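Local coordinates for oxidoreductase protein (Agrobacterium radiobacter, PDB 5UI9) that binds NAD and a small dihydroxy acid and, as a member of the GFO/IDH/MocA family, probably catalyses an NAD-dependent oxidation or reduction, at residues K102-A107 / K321-V326; Q134-V139 / R188-D193; D193-T198 / D219-A224. All blocks are in the same frame, centred on the assembly; numbering follows the deposited sequence.

Contact 1 (K102-A107 / K321-V326)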
loop_
_atom_site.group_PDB
_atom_site.type_symbol
_atom_site.label_atom_id
_atom_site.label_comp_id
_atom_site.label_asym_id
_atom_site.label_seq_id
_atom_site.Cartn_x
_atom_site.Cartn_y
_atom_site.Cartn_z
ATOM N N LYS A 102 17.658 22.073 -3.262
ATOM C CA LYS A 102 16.935 21.937 -4.528
ATOM C C LYS A 102 17.281 20.640 -5.265
ATOM O O LYS A 102 16.473 20.142 -6.042
ATOM C CB LYS A 102 17.226 23.129 -5.447
ATOM C CG LYS A 102 16.610 24.434 -4.978
ATOM C CD LYS A 102 16.986 25.602 -5.882
ATOM C CE LYS A 102 15.859 26.624 -5.964
ATOM N NZ LYS A 102 16.333 27.952 -6.452
ATOM N N SER A 103 18.485 20.115 -5.036
ATOM C CA SER A 103 18.925 18.865 -5.658
ATOM C C SER A 103 19.882 18.112 -4.736
ATOM O O SER A 103 20.412 18.682 -3.773
ATOM C CB SER A 103 19.608 19.150 -7.001
ATOM O OG SER A 103 20.830 19.851 -6.820
ATOM N N LEU A 104 20.097 16.836 -5.041
ATOM C CA LEU A 104 21.023 16.001 -4.278
ATOM C C LEU A 104 22.450 16.551 -4.362
ATOM O O LEU A 104 23.192 16.533 -3.374
ATOM C CB LEU A 104 20.973 14.554 -4.777
ATOM C CG LEU A 104 21.791 13.523 -3.992
ATOM C CD1 LEU A 104 21.381 13.479 -2.527
ATOM C CD2 LEU A 104 21.671 12.145 -4.628
ATOM N N SER A 105 22.806 17.037 -5.553
ATOM C CA SER A 105 24.084 17.699 -5.833
ATOM C C SER A 105 24.349 18.911 -4.919
ATOM O O SER A 105 25.430 19.032 -4.332
ATOM C CB SER A 105 24.104 18.121 -7.312
ATOM O OG SER A 105 25.285 18.809 -7.639
ATOM N N ASP A 106 23.364 19.797 -4.795
ATOM C CA ASP A 106 23.438 20.921 -3.842
ATOM C C ASP A 106 23.549 20.456 -2.391
ATOM O O ASP A 106 24.309 21.034 -1.607
ATOM C CB ASP A 106 22.214 21.843 -3.967
ATOM C CG ASP A 106 22.250 22.723 -5.215
ATOM O OD1 ASP A 106 23.333 22.924 -5.805
ATOM O OD2 ASP A 106 21.178 23.231 -5.588
ATOM N N ALA A 107 22.772 19.431 -2.045
ATOM C CA ALA A 107 22.774 18.872 -0.698
ATOM C C ALA A 107 24.149 18.312 -0.338
ATOM O O ALA A 107 24.663 18.601 0.738
ATOM C CB ALA A 107 21.700 17.801 -0.548
ATOM N N LYS A 321 20.627 10.481 2.394
ATOM C CA LYS A 321 20.041 9.169 2.087
ATOM C C LYS A 321 18.511 9.207 2.030
ATOM O O LYS A 321 17.898 8.351 1.396
ATOM C CB LYS A 321 20.560 8.102 3.054
ATOM C CG LYS A 321 22.044 7.795 2.824
ATOM C CD LYS A 321 22.627 6.827 3.844
ATOM C CE LYS A 321 23.012 7.537 5.130
ATOM N NZ LYS A 321 23.498 6.586 6.166
ATOM N N THR A 322 17.908 10.196 2.688
ATOM C CA THR A 322 16.493 10.505 2.514
ATOM C C THR A 322 16.285 11.316 1.237
ATOM O O THR A 322 15.420 10.980 0.417
ATOM C CB THR A 322 15.937 11.275 3.731
ATOM O OG1 THR A 322 15.879 10.392 4.856
ATOM C CG2 THR A 322 14.544 11.830 3.460
ATOM N N PHE A 323 17.068 12.381 1.072
ATOM C CA PHE A 323 16.896 13.278 -0.072
ATOM C C PHE A 323 17.075 12.577 -1.413
ATOM O O PHE A 323 16.343 12.866 -2.353
ATOM C CB PHE A 323 17.817 14.508 -0.004
ATOM C CG PHE A 323 17.381 15.605 -0.929
ATOM C CD1 PHE A 323 17.761 15.596 -2.270
ATOM C CD2 PHE A 323 16.533 16.607 -0.483
ATOM C CE1 PHE A 323 17.320 16.577 -3.142
ATOM C CE2 PHE A 323 16.099 17.603 -1.348
ATOM C CZ PHE A 323 16.495 17.587 -2.679
ATOM N N ALA A 324 18.049 11.673 -1.492
ATOM C CA ALA A 324 18.236 10.804 -2.662
ATOM C C ALA A 324 16.952 10.097 -3.094
ATOM O O ALA A 324 16.691 9.970 -4.293
ATOM C CB ALA A 324 19.319 9.774 -2.388
ATOM N N LEU A 325 16.163 9.651 -2.114
ATOM C CA LEU A 325 14.904 8.953 -2.377
ATOM C C LEU A 325 13.878 9.883 -3.006
ATOM O O LEU A 325 13.108 9.449 -3.862
ATOM C CB LEU A 325 14.320 8.317 -1.106
ATOM C CG LEU A 325 15.212 7.404 -0.259
ATOM C CD1 LEU A 325 14.453 6.877 0.950
ATOM C CD2 LEU A 325 15.797 6.246 -1.055
ATOM N N VAL A 326 13.874 11.150 -2.590
ATOM C CA VAL A 326 12.998 12.164 -3.191
ATOM C C VAL A 326 13.351 12.383 -4.666
ATOM O O VAL A 326 12.475 12.333 -5.531
ATOM C CB VAL A 326 13.045 13.508 -2.420
ATOM C CG1 VAL A 326 12.349 14.631 -3.192
ATOM C CG2 VAL A 326 12.412 13.347 -1.046
#

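Contact 2 (Q134-V139 / R188-D193)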
loop_
_atom_site.group_PDB
_atom_site.type_symbol
_atom_site.label_atom_id
_atom_site.label_comp_id
_atom_site.label_asym_id
_atom_site.label_seq_id
_atom_site.Cartn_x
_atom_site.Cartn_y
_atom_site.Cartn_z
ATOM N N GLN A 134 8.241 7.450 17.059
ATOM C CA GLN A 134 9.211 6.998 18.061
ATOM C C GLN A 134 8.761 5.703 18.715
ATOM O O GLN A 134 9.576 4.814 18.948
ATOM C CB GLN A 134 9.419 8.075 19.135
ATOM C CG GLN A 134 10.140 9.317 18.621
ATOM C CD GLN A 134 11.638 9.111 18.494
ATOM O OE1 GLN A 134 12.303 8.749 19.463
ATOM N NE2 GLN A 134 12.175 9.350 17.301
ATOM N N ALA A 135 7.462 5.590 18.987
ATOM C CA ALA A 135 6.903 4.372 19.575
ATOM C C ALA A 135 7.011 3.166 18.631
ATOM O O ALA A 135 7.367 2.073 19.068
ATOM C CB ALA A 135 5.461 4.596 19.997
ATOM N N VAL A 136 6.716 3.365 17.348
ATOM C CA VAL A 136 6.886 2.307 16.338
ATOM C C VAL A 136 8.345 1.825 16.305
ATOM O O VAL A 136 8.604 0.622 16.306
ATOM C CB VAL A 136 6.421 2.767 14.928
ATOM C CG1 VAL A 136 6.832 1.778 13.833
ATOM C CG2 VAL A 136 4.910 2.967 14.903
ATOM N N LYS A 137 9.285 2.768 16.288
ATOM C CA LYS A 137 10.714 2.441 16.318
ATOM C C LYS A 137 11.086 1.643 17.574
ATOM O O LYS A 137 11.758 0.616 17.476
ATOM C CB LYS A 137 11.554 3.719 16.226
ATOM C CG LYS A 137 13.066 3.514 16.215
ATOM C CD LYS A 137 13.510 2.628 15.065
ATOM C CE LYS A 137 14.987 2.811 14.771
ATOM N NZ LYS A 137 15.426 1.837 13.739
ATOM N N ALA A 138 10.626 2.105 18.737
ATOM C CA ALA A 138 10.953 1.454 20.011
ATOM C C ALA A 138 10.410 0.032 20.080
ATOM O O ALA A 138 11.105 -0.866 20.537
ATOM C CB ALA A 138 10.451 2.275 21.193
ATOM N N VAL A 139 9.182 -0.176 19.606
ATOM C CA VAL A 139 8.600 -1.522 19.546
ATOM C C VAL A 139 9.437 -2.456 18.656
ATOM O O VAL A 139 9.730 -3.580 19.044
ATOM C CB VAL A 139 7.129 -1.505 19.041
ATOM C CG1 VAL A 139 6.626 -2.922 18.780
ATOM C CG2 VAL A 139 6.214 -0.807 20.043
ATOM N N ARG A 188 12.933 4.983 6.051
ATOM C CA ARG A 188 14.361 4.746 6.373
ATOM C C ARG A 188 14.607 4.544 7.858
ATOM O O ARG A 188 15.315 3.624 8.260
ATOM C CB ARG A 188 15.222 5.930 5.940
ATOM C CG ARG A 188 15.505 6.013 4.459
ATOM C CD ARG A 188 16.563 7.070 4.179
ATOM N NE ARG A 188 17.799 6.818 4.930
ATOM C CZ ARG A 188 18.334 7.598 5.877
ATOM N NH1 ARG A 188 17.804 8.774 6.227
ATOM N NH2 ARG A 188 19.447 7.195 6.474
ATOM N N PHE A 189 14.040 5.442 8.656
ATOM C CA PHE A 189 14.158 5.410 10.113
ATOM C C PHE A 189 13.711 4.062 10.684
ATOM O O PHE A 189 14.382 3.500 11.539
ATOM C CB PHE A 189 13.334 6.566 10.700
ATOM C CG PHE A 189 13.384 6.674 12.198
ATOM C CD1 PHE A 189 14.603 6.824 12.864
ATOM C CD2 PHE A 189 12.210 6.671 12.946
ATOM C CE1 PHE A 189 14.641 6.943 14.249
ATOM C CE2 PHE A 189 12.241 6.790 14.328
ATOM C CZ PHE A 189 13.464 6.934 14.982
ATOM N N ILE A 190 12.586 3.543 10.184
ATOM C CA ILE A 190 12.019 2.281 10.660
ATOM C C ILE A 190 12.676 1.040 10.035
ATOM O O ILE A 190 13.039 0.119 10.760
ATOM C CB ILE A 190 10.483 2.237 10.431
ATOM C CG1 ILE A 190 9.791 3.418 11.143
ATOM C CG2 ILE A 190 9.890 0.916 10.902
ATOM C CD1 ILE A 190 10.210 3.637 12.587
ATOM N N LEU A 191 12.801 1.002 8.708
ATOM C CA LEU A 191 13.261 -0.215 8.000
ATOM C C LEU A 191 14.647 -0.112 7.354
ATOM O O LEU A 191 15.051 -1.021 6.620
ATOM C CB LEU A 191 12.231 -0.623 6.940
ATOM C CG LEU A 191 10.839 -0.987 7.449
ATOM C CD1 LEU A 191 9.933 -1.304 6.272
ATOM C CD2 LEU A 191 10.889 -2.161 8.414
ATOM N N GLY A 192 15.381 0.966 7.645
ATOM C CA GLY A 192 16.735 1.154 7.121
ATOM C C GLY A 192 16.812 1.674 5.693
ATOM O O GLY A 192 15.792 1.813 4.992
ATOM N N ASP A 193 18.047 1.923 5.260
ATOM C CA ASP A 193 18.335 2.551 3.965
ATOM C C ASP A 193 17.845 1.692 2.799
ATOM O O ASP A 193 17.699 0.468 2.927
ATOM C CB ASP A 193 19.840 2.841 3.805
ATOM C CG ASP A 193 20.386 3.799 4.870
ATOM O OD1 ASP A 193 19.618 4.629 5.407
ATOM O OD2 ASP A 193 21.598 3.720 5.164
#

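Contact 3 (D193-T198 / D219-A224)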
loop_
_atom_site.group_PDB
_atom_site.type_symbol
_atom_site.label_atom_id
_atom_site.label_comp_id
_atom_site.label_asym_id
_atom_site.label_seq_id
_atom_site.Cartn_x
_atom_site.Cartn_y
_atom_site.Cartn_z
ATOM N N ASP A 193 18.047 1.923 5.260
ATOM C CA ASP A 193 18.335 2.551 3.965
ATOM C C ASP A 193 17.845 1.692 2.799
ATOM O O ASP A 193 17.699 0.468 2.927
ATOM C CB ASP A 193 19.840 2.841 3.805
ATOM C CG ASP A 193 20.386 3.799 4.870
ATOM O OD1 ASP A 193 19.618 4.629 5.407
ATOM O OD2 ASP A 193 21.598 3.720 5.164
ATOM N N VAL A 194 17.620 2.361 1.669
ATOM C CA VAL A 194 16.923 1.803 0.517
ATOM C C VAL A 194 17.915 1.530 -0.609
ATOM O O VAL A 194 18.802 2.349 -0.869
ATOM C CB VAL A 194 15.829 2.791 0.033
ATOM C CG1 VAL A 194 15.182 2.336 -1.274
ATOM C CG2 VAL A 194 14.774 2.988 1.120
ATOM N N ALA A 195 17.755 0.379 -1.264
ATOM C CA ALA A 195 18.600 -0.025 -2.393
ATOM C C ALA A 195 18.025 0.474 -3.709
ATOM O O ALA A 195 18.727 1.114 -4.497
ATOM C CB ALA A 195 18.743 -1.542 -2.436
ATOM N N THR A 196 16.751 0.160 -3.945
ATOM C CA THR A 196 16.059 0.536 -5.184
ATOM C C THR A 196 14.656 1.056 -4.885
ATOM O O THR A 196 14.082 0.775 -3.830
ATOM C CB THR A 196 15.979 -0.633 -6.194
ATOM O OG1 THR A 196 15.384 -1.771 -5.570
ATOM C CG2 THR A 196 17.360 -1.026 -6.698
ATOM N N LEU A 197 14.125 1.812 -5.840
ATOM C CA LEU A 197 12.907 2.592 -5.655
ATOM C C LEU A 197 12.152 2.745 -6.981
ATOM O O LEU A 197 12.770 2.937 -8.027
ATOM C CB LEU A 197 13.307 3.961 -5.097
ATOM C CG LEU A 197 12.241 5.008 -4.784
ATOM C CD1 LEU A 197 12.664 5.898 -3.622
ATOM C CD2 LEU A 197 11.895 5.860 -6.000
ATOM N N THR A 198 10.824 2.656 -6.921
ATOM C CA THR A 198 9.947 2.895 -8.073
ATOM C C THR A 198 8.768 3.759 -7.636
ATOM O O THR A 198 8.155 3.482 -6.607
ATOM C CB THR A 198 9.374 1.582 -8.646
ATOM O OG1 THR A 198 10.328 0.527 -8.492
ATOM C CG2 THR A 198 9.029 1.740 -10.115
ATOM N N ASP A 219 12.596 -1.058 -2.045
ATOM C CA ASP A 219 13.334 -2.281 -1.747
ATOM C C ASP A 219 14.455 -1.898 -0.784
ATOM O O ASP A 219 15.421 -1.250 -1.182
ATOM C CB ASP A 219 13.873 -2.886 -3.037
ATOM C CG ASP A 219 12.784 -3.039 -4.102
ATOM O OD1 ASP A 219 11.779 -3.735 -3.833
ATOM O OD2 ASP A 219 12.920 -2.471 -5.211
ATOM N N HIS A 220 14.302 -2.259 0.489
ATOM C CA HIS A 220 15.297 -1.907 1.510
ATOM C C HIS A 220 16.526 -2.810 1.417
ATOM O O HIS A 220 16.429 -3.945 0.961
ATOM C CB HIS A 220 14.677 -1.951 2.903
ATOM C CG HIS A 220 13.609 -0.924 3.115
ATOM N ND1 HIS A 220 13.856 0.293 3.713
ATOM C CD2 HIS A 220 12.291 -0.926 2.796
ATOM C CE1 HIS A 220 12.736 0.993 3.761
ATOM N NE2 HIS A 220 11.770 0.275 3.211
ATOM N N GLN A 221 17.683 -2.297 1.838
ATOM C CA GLN A 221 18.943 -3.065 1.787
ATOM C C GLN A 221 18.898 -4.351 2.627
ATOM O O GLN A 221 19.498 -5.358 2.246
ATOM C CB GLN A 221 20.132 -2.189 2.214
ATOM C CG GLN A 221 20.442 -1.051 1.244
ATOM C CD GLN A 221 21.503 -0.084 1.752
ATOM O OE1 GLN A 221 22.075 -0.264 2.831
ATOM N NE2 GLN A 221 21.771 0.955 0.969
ATOM N N ASN A 222 18.167 -4.320 3.745
ATOM C CA ASN A 222 17.979 -5.504 4.615
ATOM C C ASN A 222 16.992 -6.569 4.085
ATOM O O ASN A 222 16.706 -7.538 4.790
ATOM C CB ASN A 222 17.572 -5.071 6.045
ATOM C CG ASN A 222 16.155 -4.483 6.133
ATOM O OD1 ASN A 222 15.322 -4.640 5.235
ATOM N ND2 ASN A 222 15.884 -3.800 7.235
ATOM N N GLY A 223 16.441 -6.375 2.886
ATOM C CA GLY A 223 15.522 -7.339 2.285
ATOM C C GLY A 223 14.058 -6.949 2.368
ATOM O O GLY A 223 13.263 -7.411 1.556
ATOM N N ALA A 224 13.695 -6.102 3.336
ATOM C CA ALA A 224 12.309 -5.644 3.499
ATOM C C ALA A 224 11.791 -4.883 2.282
ATOM O O ALA A 224 12.552 -4.234 1.573
ATOM C CB ALA A 224 12.161 -4.782 4.750
HETATM O O HOH W 1 17.427 -1.519 5.165
HETATM O O HOH W 2 11.468 -0.348 -5.937
#

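Contact 1 (K102-A107 / K321-V326)
Phe-323 reaches from helix 316-335 to the chain just where helix 104-116 begins, and its ring does most of the touching. CE1 lies 3.4 Å from Leu-104 N and equally close to the carbonyl carbon of Ser-103, so the ring meets the peptide link between these two residues, at an oblique tilt. With CG anti to the backbone N (chi1 -163°), the phenyl group is thrown out from its own helix toward that first turn. Leu-104 fills the neighbouring ground: its two methyls rest on Ala-324, CD1 3.9 Å from Ala-324 N and CD2 4.0 Å from Ala-324 CB. The CA atoms of Leu-104 and Ala-324 come within 6.1 Å. This seam of van der Waals contacts joins the NAD-binding Rossmann domain to the long helix near the C-terminus, with the Phe-323 side chain about 10 Å from the bound NAD. Toward solvent the fit slackens. Lys-102 gives little more than its carbonyl carbon, 4.1 Å from Phe-323 CZ, while its aliphatic chain leads away from the other helix. Ser-103 likewise turns its hydroxyl inward to its own chain as the N-cap, OG accepting from Asp-106 N at 3.2 Å with a nearly straight N-H...O angle of 169°. Glu-327, one turn beyond Phe-323, accepts from Leu-104 N, and Asp-106 pairs with Arg-81.

Contact 2 (Q134-V139 / R188-D193)
Lys-137 on helix 131-141 and Ile-190 near the end of helix 175-191 bring their CA atoms within 5.8 Å, the nearest backbone approach. The second helix stops at once afterwards, Gly-192 leaving helical geometry with a positive phi of 80°, and across this end Arg-188 grips Asp-193 OD1 side-on with NE and NH2 (NH2 to OD1 2.8 Å). Lys-137 carries the contact. Its chain, bent at chi2 (58°), runs over one face of the Phe-189 ring, with CG 3.7 Å from Phe-189 CZ, and ends with NZ donating to Phe-189 O at 2.9 Å, nearly along the C=O axis. That carbonyl holds the ammonium; its cation-pi attraction to the ring is long and at most weak. At the ring's far end Gln-134 NE2 sits 3.6 Å from Phe-189 CZ, the amide and ring planes 24° apart, while donating to the carbonyl of Arg-128. On the buried side, Ile-190 CD1 lies 3.9 Å from Lys-137 CB and 4.1 Å from Val-136 CG1. Behind this layer, Ile-190 touches Phe-153 and Val-136 touches Leu-257, both on strands of the mixed sheet. Two helices packed against one face of an open sheet are typical of the C-terminal alpha/beta domain of the GFO/IDH/MocA family.

Contact 3 (D193-T198 / D219-A224)
Ala-195 and Thr-196 both face Asp-219 in a classic beta bulge, which shifts the register of the antiparallel hairpin made by strands 194-202 and 213-220. Asp-219 O takes two backbone donors, Ala-195 N at 2.8 Å and, weakly, Thr-196 N at 3.4 Å. Asp-219 N donates to Thr-196 O, and Gln-221 N meets Asp-193 O with a straight N-H...O angle of 179°. A water donates to that same Asp-193 oxygen and accepts from Asn-222 N, in the type I turn from His-220 to Gly-223. Asn-222 OD1 accepts from Ala-224 N, forming an Asx turn. Both His-220 ring nitrogens are engaged, ND1 with Gly-192 O and NE2 with Ser-226 OG. Beside this ring, Val-194 CG2 packs 3.9 Å from His-220 ND1, while Gln-221 CG lies 4.1 Å from Ala-195 CB. Asp-219 OD1 forms a salt bridge with Arg-200 of the second subunit, at the dimer interface. The other carboxylate oxygen is held from within the chain: with OG1 between the backbone N and the carbonyl carbon (chi1 54°), Thr-196 donates from OG1 to the anti side of Asp-219 OD2 at 2.6 Å, and a water that accepts from Thr-198 OG1 donates to Asp-219 OD2 at 2.7 Å.

How the contacts relate
Contact 1 is the most buried of the three; it has no polar bond between its two segments and rests on van der Waals packing. Contacts 2 and 3 are partly buried and add polar bonds, one lysine-to-carbonyl link in contact 2 and a backbone ladder in contact 3. Of the three, only contact 1 joins the Rossmann domain to a helix beyond it; the other two lie within the C-terminal domain, and contact 3 alone meets the second subunit. Helix 316-335 of contact 1 also touches contacts 2 and 3: Thr-322 and Leu-325 meet Arg-188, and Leu-325 also packs on Val-194 and Leu-197. Contacts 2 and 3 share Asp-193, at the junction where helix 175-191 passes into strand 194-202.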